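Local coordinates for hypothetical protein Atu2684 (PDB 2AXO), which is of unknown function but belongs to a family of the thioredoxin clan and carries a disulfide-bonded CxxC motif, which may point to a redox role, at residues Val74-His79 / Val175-Thr180; Tyr199-Tyr204 / Ile255-Glu260; Val45-Thr50 / Ala235-Thr240. All coordinates share one frame; numbering follows the deposited sequence.

Contact 1: Val74-His79 / Val175-Thr180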
loop_
_atom_site.group_PDB
_atom_site.type_symbol
_atom_site.label_atom_id
_atom_site.label_comp_id
_atom_site.label_asym_id
_atom_site.label_seq_id
_atom_site.Cartn_x
_atom_site.Cartn_y
_atom_site.Cartn_z
ATOM N N VAL A 74 -17.452 -16.816 -7.549
ATOM C CA VAL A 74 -16.358 -17.296 -6.719
ATOM C C VAL A 74 -15.961 -16.032 -5.975
ATOM O O VAL A 74 -15.393 -15.113 -6.569
ATOM C CB VAL A 74 -15.169 -17.791 -7.575
ATOM C CG1 VAL A 74 -13.931 -17.957 -6.702
ATOM C CG2 VAL A 74 -15.526 -19.121 -8.242
ATOM N N GLY A 75 -16.289 -15.974 -4.689
ATOM C CA GLY A 75 -15.993 -14.795 -3.900
ATOM C C GLY A 75 -14.856 -14.966 -2.921
ATOM O O GLY A 75 -14.766 -15.966 -2.212
ATOM N N LEU A 76 -13.985 -13.966 -2.884
ATOM C CA LEU A 76 -12.829 -13.981 -2.002
ATOM C C LEU A 76 -12.641 -12.639 -1.328
ATOM O O LEU A 76 -12.864 -11.593 -1.935
ATOM C CB LEU A 76 -11.572 -14.294 -2.802
ATOM C CG LEU A 76 -11.535 -15.675 -3.453
ATOM C CD1 LEU A 76 -10.436 -15.703 -4.488
ATOM C CD2 LEU A 76 -11.312 -16.746 -2.389
ATOM N N SER A 77 -12.219 -12.677 -0.073
ATOM C CA SER A 77 -11.962 -11.460 0.676
ATOM C C SER A 77 -10.482 -11.416 1.060
ATOM O O SER A 77 -9.973 -12.335 1.703
ATOM C CB SER A 77 -12.820 -11.421 1.939
ATOM O OG SER A 77 -12.518 -10.269 2.697
ATOM N N TYR A 78 -9.796 -10.357 0.637
ATOM C CA TYR A 78 -8.382 -10.176 0.954
ATOM C C TYR A 78 -8.208 -9.004 1.913
ATOM O O TYR A 78 -8.319 -7.847 1.507
ATOM C CB TYR A 78 -7.555 -9.867 -0.296
ATOM C CG TYR A 78 -7.507 -10.966 -1.330
ATOM C CD1 TYR A 78 -8.523 -11.103 -2.274
ATOM C CD2 TYR A 78 -6.433 -11.854 -1.383
ATOM C CE1 TYR A 78 -8.470 -12.097 -3.246
ATOM C CE2 TYR A 78 -6.370 -12.854 -2.349
ATOM C CZ TYR A 78 -7.390 -12.969 -3.277
ATOM O OH TYR A 78 -7.342 -13.954 -4.232
ATOM N N HIS A 79 -7.927 -9.291 3.178
ATOM C CA HIS A 79 -7.729 -8.221 4.147
ATOM C C HIS A 79 -6.357 -7.589 3.948
ATOM O O HIS A 79 -5.335 -8.272 4.022
ATOM C CB HIS A 79 -7.856 -8.760 5.573
ATOM C CG HIS A 79 -9.264 -9.077 5.975
ATOM N ND1 HIS A 79 -9.989 -10.101 5.405
ATOM C CD2 HIS A 79 -10.081 -8.498 6.886
ATOM C CE1 HIS A 79 -11.193 -10.141 5.951
ATOM N NE2 HIS A 79 -11.274 -9.179 6.851
ATOM N N VAL A 175 -3.619 -20.838 -9.807
ATOM C CA VAL A 175 -3.502 -20.183 -8.505
ATOM C C VAL A 175 -4.526 -20.694 -7.490
ATOM O O VAL A 175 -5.707 -20.825 -7.802
ATOM C CB VAL A 175 -3.683 -18.648 -8.654
ATOM C CG1 VAL A 175 -3.526 -17.955 -7.301
ATOM C CG2 VAL A 175 -2.677 -18.101 -9.659
ATOM N N VAL A 176 -4.068 -20.978 -6.276
ATOM C CA VAL A 176 -4.966 -21.441 -5.228
ATOM C C VAL A 176 -4.941 -20.447 -4.081
ATOM O O VAL A 176 -3.877 -20.139 -3.532
ATOM C CB VAL A 176 -4.569 -22.828 -4.679
ATOM C CG1 VAL A 176 -5.537 -23.247 -3.570
ATOM C CG2 VAL A 176 -4.576 -23.857 -5.797
ATOM N N ALA A 177 -6.118 -19.941 -3.736
ATOM C CA ALA A 177 -6.261 -18.987 -2.648
ATOM C C ALA A 177 -6.971 -19.710 -1.512
ATOM O O ALA A 177 -8.111 -20.162 -1.659
ATOM C CB ALA A 177 -7.073 -17.774 -3.103
ATOM N N TYR A 178 -6.278 -19.839 -0.386
ATOM C CA TYR A 178 -6.822 -20.521 0.781
ATOM C C TYR A 178 -7.520 -19.516 1.684
ATOM O O TYR A 178 -7.003 -18.430 1.928
ATOM C CB TYR A 178 -5.686 -21.208 1.542
ATOM C CG TYR A 178 -4.932 -22.226 0.710
ATOM C CD1 TYR A 178 -5.415 -23.527 0.560
ATOM C CD2 TYR A 178 -3.747 -21.882 0.056
ATOM C CE1 TYR A 178 -4.733 -24.470 -0.222
ATOM C CE2 TYR A 178 -3.057 -22.812 -0.730
ATOM C CZ TYR A 178 -3.555 -24.100 -0.864
ATOM O OH TYR A 178 -2.882 -25.012 -1.645
ATOM N N PHE A 179 -8.700 -19.876 2.177
ATOM C CA PHE A 179 -9.436 -18.978 3.050
ATOM C C PHE A 179 -10.162 -19.711 4.157
ATOM O O PHE A 179 -10.328 -20.938 4.122
ATOM C CB PHE A 179 -10.467 -18.165 2.248
ATOM C CG PHE A 179 -11.443 -19.011 1.480
ATOM C CD1 PHE A 179 -11.250 -19.249 0.121
ATOM C CD2 PHE A 179 -12.544 -19.590 2.118
ATOM C CE1 PHE A 179 -12.134 -20.051 -0.597
ATOM C CE2 PHE A 179 -13.437 -20.396 1.413
ATOM C CZ PHE A 179 -13.232 -20.628 0.051
ATOM N N THR A 180 -10.567 -18.943 5.159
ATOM C CA THR A 180 -11.348 -19.474 6.253
ATOM C C THR A 180 -12.760 -19.222 5.741
ATOM O O THR A 180 -13.001 -18.254 5.024
ATOM C CB THR A 180 -11.113 -18.690 7.573
ATOM O OG1 THR A 180 -11.353 -17.290 7.356
ATOM C CG2 THR A 180 -9.683 -18.889 8.058
#

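Contact 2: Tyr199-Tyr204 / Ile255-Glu260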
loop_
_atom_site.group_PDB
_atom_site.type_symbol
_atom_site.label_atom_id
_atom_site.label_comp_id
_atom_site.label_asym_id
_atom_site.label_seq_id
_atom_site.Cartn_x
_atom_site.Cartn_y
_atom_site.Cartn_z
ATOM N N TYR A 199 -16.454 -12.134 9.073
ATOM C CA TYR A 199 -15.915 -11.982 7.727
ATOM C C TYR A 199 -15.948 -13.342 7.052
ATOM O O TYR A 199 -15.750 -14.362 7.705
ATOM C CB TYR A 199 -14.480 -11.456 7.787
ATOM C CG TYR A 199 -14.400 -10.015 8.222
ATOM C CD1 TYR A 199 -14.638 -8.981 7.318
ATOM C CD2 TYR A 199 -14.114 -9.682 9.546
ATOM C CE1 TYR A 199 -14.592 -7.651 7.724
ATOM C CE2 TYR A 199 -14.068 -8.355 9.961
ATOM C CZ TYR A 199 -14.306 -7.349 9.048
ATOM O OH TYR A 199 -14.251 -6.039 9.451
ATOM N N TRP A 200 -16.197 -13.350 5.746
ATOM C CA TRP A 200 -16.286 -14.600 4.996
ATOM C C TRP A 200 -15.255 -14.711 3.887
ATOM O O TRP A 200 -14.909 -13.720 3.249
ATOM C CB TRP A 200 -17.688 -14.753 4.396
ATOM C CG TRP A 200 -18.760 -14.929 5.433
ATOM C CD1 TRP A 200 -19.275 -13.970 6.258
ATOM C CD2 TRP A 200 -19.391 -16.158 5.801
ATOM N NE1 TRP A 200 -20.188 -14.530 7.120
ATOM C CE2 TRP A 200 -20.279 -15.872 6.860
ATOM C CE3 TRP A 200 -19.295 -17.476 5.336
ATOM C CZ2 TRP A 200 -21.059 -16.858 7.470
ATOM C CZ3 TRP A 200 -20.071 -18.457 5.940
ATOM C CH2 TRP A 200 -20.944 -18.140 6.997
ATOM N N HIS A 201 -14.780 -15.935 3.671
ATOM C CA HIS A 201 -13.792 -16.247 2.647
ATOM C C HIS A 201 -12.533 -15.377 2.713
ATOM O O HIS A 201 -12.005 -14.947 1.690
ATOM C CB HIS A 201 -14.448 -16.183 1.257
ATOM C CG HIS A 201 -15.428 -17.291 1.005
ATOM N ND1 HIS A 201 -15.818 -17.675 -0.260
ATOM C CD2 HIS A 201 -16.074 -18.119 1.865
ATOM C CE1 HIS A 201 -16.655 -18.695 -0.171
ATOM N NE2 HIS A 201 -16.826 -18.984 1.105
ATOM N N SER A 202 -12.063 -15.146 3.937
ATOM C CA SER A 202 -10.864 -14.357 4.196
ATOM C C SER A 202 -9.625 -15.161 3.805
ATOM O O SER A 202 -9.281 -16.160 4.445
ATOM C CB SER A 202 -10.788 -13.974 5.679
ATOM O OG SER A 202 -11.862 -13.129 6.048
ATOM N N VAL A 203 -8.961 -14.715 2.743
ATOM C CA VAL A 203 -7.770 -15.383 2.233
ATOM C C VAL A 203 -6.552 -15.189 3.138
ATOM O O VAL A 203 -6.222 -14.065 3.511
ATOM C CB VAL A 203 -7.446 -14.866 0.816
ATOM C CG1 VAL A 203 -6.177 -15.518 0.283
ATOM C CG2 VAL A 203 -8.621 -15.155 -0.116
ATOM N N TYR A 204 -5.890 -16.289 3.485
ATOM C CA TYR A 204 -4.708 -16.210 4.337
ATOM C C TYR A 204 -3.444 -16.716 3.655
ATOM O O TYR A 204 -2.352 -16.630 4.219
ATOM C CB TYR A 204 -4.922 -16.976 5.641
ATOM C CG TYR A 204 -5.155 -18.454 5.470
ATOM C CD1 TYR A 204 -6.448 -18.968 5.372
ATOM C CD2 TYR A 204 -4.086 -19.345 5.432
ATOM C CE1 TYR A 204 -6.670 -20.336 5.248
ATOM C CE2 TYR A 204 -4.295 -20.713 5.304
ATOM C CZ TYR A 204 -5.589 -21.203 5.217
ATOM O OH TYR A 204 -5.796 -22.559 5.118
ATOM N N ILE A 255 -14.365 -23.272 -6.605
ATOM C CA ILE A 255 -14.206 -23.213 -5.167
ATOM C C ILE A 255 -14.409 -24.603 -4.603
ATOM O O ILE A 255 -15.277 -25.349 -5.046
ATOM C CB ILE A 255 -15.209 -22.261 -4.488
ATOM C CG1 ILE A 255 -14.766 -20.810 -4.696
ATOM C CG2 ILE A 255 -15.291 -22.575 -2.983
ATOM C CD1 ILE A 255 -15.624 -19.784 -3.981
ATOM N N LEU A 256 -13.570 -24.952 -3.642
ATOM C CA LEU A 256 -13.653 -26.234 -2.974
ATOM C C LEU A 256 -13.791 -25.900 -1.500
ATOM O O LEU A 256 -12.907 -25.265 -0.924
ATOM C CB LEU A 256 -12.373 -27.048 -3.205
ATOM C CG LEU A 256 -12.291 -28.378 -2.449
ATOM C CD1 LEU A 256 -13.499 -29.238 -2.801
ATOM C CD2 LEU A 256 -11.000 -29.108 -2.807
ATOM N N LEU A 257 -14.903 -26.294 -0.890
ATOM C CA LEU A 257 -15.086 -26.014 0.530
ATOM C C LEU A 257 -14.599 -27.195 1.348
ATOM O O LEU A 257 -14.712 -28.343 0.920
ATOM C CB LEU A 257 -16.558 -25.740 0.855
ATOM C CG LEU A 257 -17.174 -24.470 0.268
ATOM C CD1 LEU A 257 -18.615 -24.347 0.743
ATOM C CD2 LEU A 257 -16.361 -23.256 0.691
ATOM N N GLY A 258 -14.053 -26.904 2.524
ATOM C CA GLY A 258 -13.556 -27.955 3.389
ATOM C C GLY A 258 -14.665 -28.911 3.786
ATOM O O GLY A 258 -14.445 -30.113 3.908
ATOM N N ASN A 259 -15.862 -28.373 3.990
ATOM C CA ASN A 259 -17.002 -29.196 4.356
ATOM C C ASN A 259 -17.601 -29.848 3.119
ATOM O O ASN A 259 -18.185 -29.170 2.277
ATOM C CB ASN A 259 -18.064 -28.352 5.056
ATOM C CG ASN A 259 -19.369 -29.091 5.213
ATOM O OD1 ASN A 259 -19.379 -30.298 5.437
ATOM N ND2 ASN A 259 -20.480 -28.372 5.107
ATOM N N GLU A 260 -17.450 -31.165 3.001
ATOM C CA GLU A 260 -17.993 -31.877 1.846
ATOM C C GLU A 260 -19.317 -32.569 2.150
ATOM O O GLU A 260 -19.585 -33.667 1.652
ATOM C CB GLU A 260 -16.987 -32.907 1.329
ATOM C CG GLU A 260 -15.821 -32.317 0.542
ATOM C CD GLU A 260 -16.268 -31.436 -0.617
ATOM O OE1 GLU A 260 -16.646 -30.265 -0.374
ATOM O OE2 GLU A 260 -16.247 -31.914 -1.772
#

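Contact 3: Val45-Thr50 / Ala235-Thr240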
loop_
_atom_site.group_PDB
_atom_site.type_symbol
_atom_site.label_atom_id
_atom_site.label_comp_id
_atom_site.label_asym_id
_atom_site.label_seq_id
_atom_site.Cartn_x
_atom_site.Cartn_y
_atom_site.Cartn_z
ATOM N N VAL A 45 -15.586 -14.128 -11.037
ATOM C CA VAL A 45 -14.802 -14.048 -9.814
ATOM C C VAL A 45 -14.827 -12.646 -9.218
ATOM O O VAL A 45 -14.618 -11.651 -9.919
ATOM C CB VAL A 45 -13.335 -14.450 -10.078
ATOM C CG1 VAL A 45 -12.505 -14.293 -8.808
ATOM C CG2 VAL A 45 -13.282 -15.891 -10.569
ATOM N N VAL A 46 -15.095 -12.571 -7.917
ATOM C CA VAL A 46 -15.122 -11.289 -7.219
ATOM C C VAL A 46 -14.127 -11.321 -6.066
ATOM O O VAL A 46 -14.310 -12.052 -5.103
ATOM C CB VAL A 46 -16.536 -10.977 -6.667
ATOM C CG1 VAL A 46 -16.511 -9.681 -5.859
ATOM C CG2 VAL A 46 -17.518 -10.853 -7.824
ATOM N N GLU A 47 -13.067 -10.530 -6.190
ATOM C CA GLU A 47 -12.035 -10.449 -5.176
ATOM C C GLU A 47 -12.117 -9.100 -4.498
ATOM O O GLU A 47 -11.827 -8.070 -5.101
ATOM C CB GLU A 47 -10.660 -10.628 -5.811
ATOM C CG GLU A 47 -10.438 -12.020 -6.350
ATOM C CD GLU A 47 -9.134 -12.146 -7.099
ATOM O OE1 GLU A 47 -9.037 -11.578 -8.204
ATOM O OE2 GLU A 47 -8.213 -12.798 -6.565
ATOM N N LEU A 48 -12.521 -9.117 -3.234
ATOM C CA LEU A 48 -12.670 -7.894 -2.462
ATOM C C LEU A 48 -11.488 -7.616 -1.551
ATOM O O LEU A 48 -11.066 -8.482 -0.781
ATOM C CB LEU A 48 -13.939 -7.992 -1.613
ATOM C CG LEU A 48 -14.181 -6.907 -0.565
ATOM C CD1 LEU A 48 -14.588 -5.608 -1.249
ATOM C CD2 LEU A 48 -15.273 -7.372 0.390
ATOM N N PHE A 49 -10.946 -6.407 -1.649
ATOM C CA PHE A 49 -9.850 -5.997 -0.785
ATOM C C PHE A 49 -10.517 -5.107 0.247
ATOM O O PHE A 49 -11.158 -4.107 -0.086
ATOM C CB PHE A 49 -8.772 -5.270 -1.589
ATOM C CG PHE A 49 -8.085 -6.169 -2.573
ATOM C CD1 PHE A 49 -8.652 -6.421 -3.820
ATOM C CD2 PHE A 49 -6.941 -6.873 -2.203
ATOM C CE1 PHE A 49 -8.095 -7.368 -4.684
ATOM C CE2 PHE A 49 -6.377 -7.820 -3.057
ATOM C CZ PHE A 49 -6.955 -8.070 -4.299
ATOM N N THR A 50 -10.378 -5.503 1.507
ATOM C CA THR A 50 -11.038 -4.817 2.606
ATOM C C THR A 50 -10.175 -4.873 3.861
ATOM O O THR A 50 -9.023 -5.276 3.807
ATOM C CB THR A 50 -12.390 -5.522 2.883
ATOM O OG1 THR A 50 -13.069 -4.897 3.978
ATOM C CG2 THR A 50 -12.152 -7.000 3.196
ATOM N N ALA A 235 -10.030 -21.421 -3.426
ATOM C CA ALA A 235 -10.559 -21.056 -4.720
ATOM C C ALA A 235 -9.425 -21.315 -5.690
ATOM O O ALA A 235 -8.284 -20.950 -5.414
ATOM C CB ALA A 235 -10.939 -19.578 -4.734
ATOM N N VAL A 236 -9.729 -21.983 -6.796
ATOM C CA VAL A 236 -8.726 -22.248 -7.817
ATOM C C VAL A 236 -8.984 -21.201 -8.883
ATOM O O VAL A 236 -10.098 -21.090 -9.394
ATOM C CB VAL A 236 -8.888 -23.649 -8.449
ATOM C CG1 VAL A 236 -7.912 -23.809 -9.615
ATOM C CG2 VAL A 236 -8.627 -24.733 -7.400
ATOM N N LEU A 237 -7.964 -20.419 -9.203
ATOM C CA LEU A 237 -8.104 -19.374 -10.200
ATOM C C LEU A 237 -7.146 -19.647 -11.351
ATOM O O LEU A 237 -5.935 -19.717 -11.143
ATOM C CB LEU A 237 -7.789 -18.005 -9.582
ATOM C CG LEU A 237 -8.562 -17.610 -8.315
ATOM C CD1 LEU A 237 -8.049 -16.277 -7.791
ATOM C CD2 LEU A 237 -10.063 -17.525 -8.612
ATOM N N LEU A 238 -7.680 -19.835 -12.557
ATOM C CA LEU A 238 -6.814 -20.063 -13.713
ATOM C C LEU A 238 -6.564 -18.647 -14.209
ATOM O O LEU A 238 -7.344 -18.097 -14.990
ATOM C CB LEU A 238 -7.530 -20.894 -14.779
ATOM C CG LEU A 238 -6.664 -21.346 -15.966
ATOM C CD1 LEU A 238 -5.499 -22.209 -15.485
ATOM C CD2 LEU A 238 -7.534 -22.121 -16.936
ATOM N N GLN A 239 -5.459 -18.067 -13.752
ATOM C CA GLN A 239 -5.151 -16.683 -14.056
ATOM C C GLN A 239 -3.986 -16.365 -14.981
ATOM O O GLN A 239 -2.862 -16.828 -14.786
ATOM C CB GLN A 239 -4.994 -15.939 -12.720
ATOM C CG GLN A 239 -4.789 -14.439 -12.812
ATOM C CD GLN A 239 -5.105 -13.730 -11.504
ATOM O OE1 GLN A 239 -4.828 -14.243 -10.411
ATOM N NE2 GLN A 239 -5.668 -12.534 -11.609
ATOM N N THR A 240 -4.279 -15.561 -15.998
ATOM C CA THR A 240 -3.271 -15.131 -16.954
ATOM C C THR A 240 -2.522 -13.959 -16.327
ATOM O O THR A 240 -2.925 -13.432 -15.292
ATOM C CB THR A 240 -3.910 -14.642 -18.267
ATOM O OG1 THR A 240 -4.695 -13.464 -18.020
ATOM C CG2 THR A 240 -4.801 -15.719 -18.851
#

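Contact 1: Val74-His79 / Val175-Thr180
Strand 74-79, which bears L76 and Y78, passes over strand 175-180, which bears A177 and F179, at 77°, and the short axes come within 8.4 Å of each other. The backbones are nearest at L76 and F179, whose CA atoms are 7.9 Å apart. They exchange no hydrogen bonds; side chains alone join them. L76 does most of this work. Its CB does not aim at the other strand, but with CG set beside the backbone N (chi1 -64°) the two methyls are carried across and fork over two residues. CD2 of L76 approaches the F179 ring obliquely, 3.5 Å from its CD1, with the ring's CE1 nearly as close. CD1 of the same leucine lies 4.2 Å from CB of A177. F179 meets L76 with its CG lodged between its own backbone N and carbonyl carbon (chi1 57°), and the two side chains cross at about a right angle. Y78 reaches over from beside L76: its OH comes to 4.0 Å from the A177 methyl, a contact without polar character. That hydroxyl has weak hydrogen bonds to E47 OE2 and R100 NE, so it can end at this apolar interface without lacking polar partners. A177 thus receives a leucine methyl and a phenol oxygen at one small CB, and all four touching residues are buried near the middle of the chain. Beyond the contact, L76 bonds through its backbone to V46 and L48 on one side of strand 74-79, while S77 bonds to H201 of strand 196-212. Two sheets, one mixed and one antiparallel, are therefore laid face to face with their strands almost perpendicular here, an arrangement typical of orthogonal beta-sheet packing.

Contact 2: Tyr199-Tyr204 / Ile255-Glu260
The H201 imidazole meets I255 and L257 obliquely, neither squarely over a face nor squarely at an edge, while the F179 ring stacks with it. CE1 of H201 is 4.1 Å from CD1 of I255, and NE2 is 4.3 Å from CD2 of L257. H201 and I255 reach out from opposite directions. I255 extends fully, with CD1 anti to CA (chi2 -176°), and this brings the end of its chain up to the ring. The CB of L257 does not aim at the histidine, but its CD2 branch comes nearer. H201 stands where strand 196-212 turns a corner: its backbone takes left-handed phi and psi values, and its CB points toward the end of strand 247-257, an outermost strand of the antiparallel sheet. The H201 side chain also touches I68 of helix 58-70. Both ring nitrogens have hydrogen-bonding partners, ND1 with the carbonyl oxygen G75 O and NE2 with R181 NH1. Because the first partner can only accept and the second can only donate, the ring is probably neutral with its proton on ND1, a form in keeping with the aliphatic and aromatic neighbours and with the positive charge of R181 at NE2.

Contact 3: Val45-Thr50 / Ala235-Thr240
L237 is the residue of strand 235-240 that touches both V45 and E47; A235, two positions before it, packs on V74 and L76 of strand 74-79, the parallel neighbour of 45-50. The CB of L237 points at strand 45-50, and with CG beside the backbone N (chi1 -54°) its two methyls divide between the two partners. CD2 of L237 faces both branches of V45, 4.1 Å from CG1 and as far from CG2. CD1 comes 3.7 Å from OE2 of E47, whose chain is extended beyond CG and advances from the opposite direction. A carboxylate is thereby laid against a leucine methyl in the buried core. Its charge is met by a salt bridge from OE2 to R100 NH2, and a weak hydrogen bond links OE1 to Y104 OH. Strand 45-50 is the first strand of a beta-alpha-beta unit, joined through helix 58-70 to strand 74-79, as in the thioredoxin fold; V46 and L48 pack on that helix, whereas V45 and E47 turn to the antiparallel sheet. L238 next packs on V150. Q239 again aims its CB toward strand 45-50 and, without touching that strand, shares two polar partners with E47, OE1 bonding to R100 NH2 and NE2 to Y104 OH; NE2 also bonds to A248 O. At T240, OG1 hydrogen-bonds to A249 O of the adjoining strand 247-257.

How the contacts relate
Contacts 1 and 3 lie in the core, their centres about 7 Å apart, and join the same two sheets through neighbouring strands: 45-50 with 74-79 in the mixed sheet, 175-180 with 235-240 in the antiparallel one. Probable backbone hydrogen bonds tie them, Y78 N to L48 O and V175 O to L237 N. Contact 1 is mainly apolar, whereas contact 3 brings a buried charge beside aliphatic carbon. Contact 2 instead links 196-212 and 247-257, the two outermost strands of the antiparallel sheet, and lies nearer the surface, with two partly exposed aliphatic residues against a buried imidazole. A probable hydrogen bond from V203 N to S77 O joins it to contact 1, and apolar packing of I255 on A235 to contact 3.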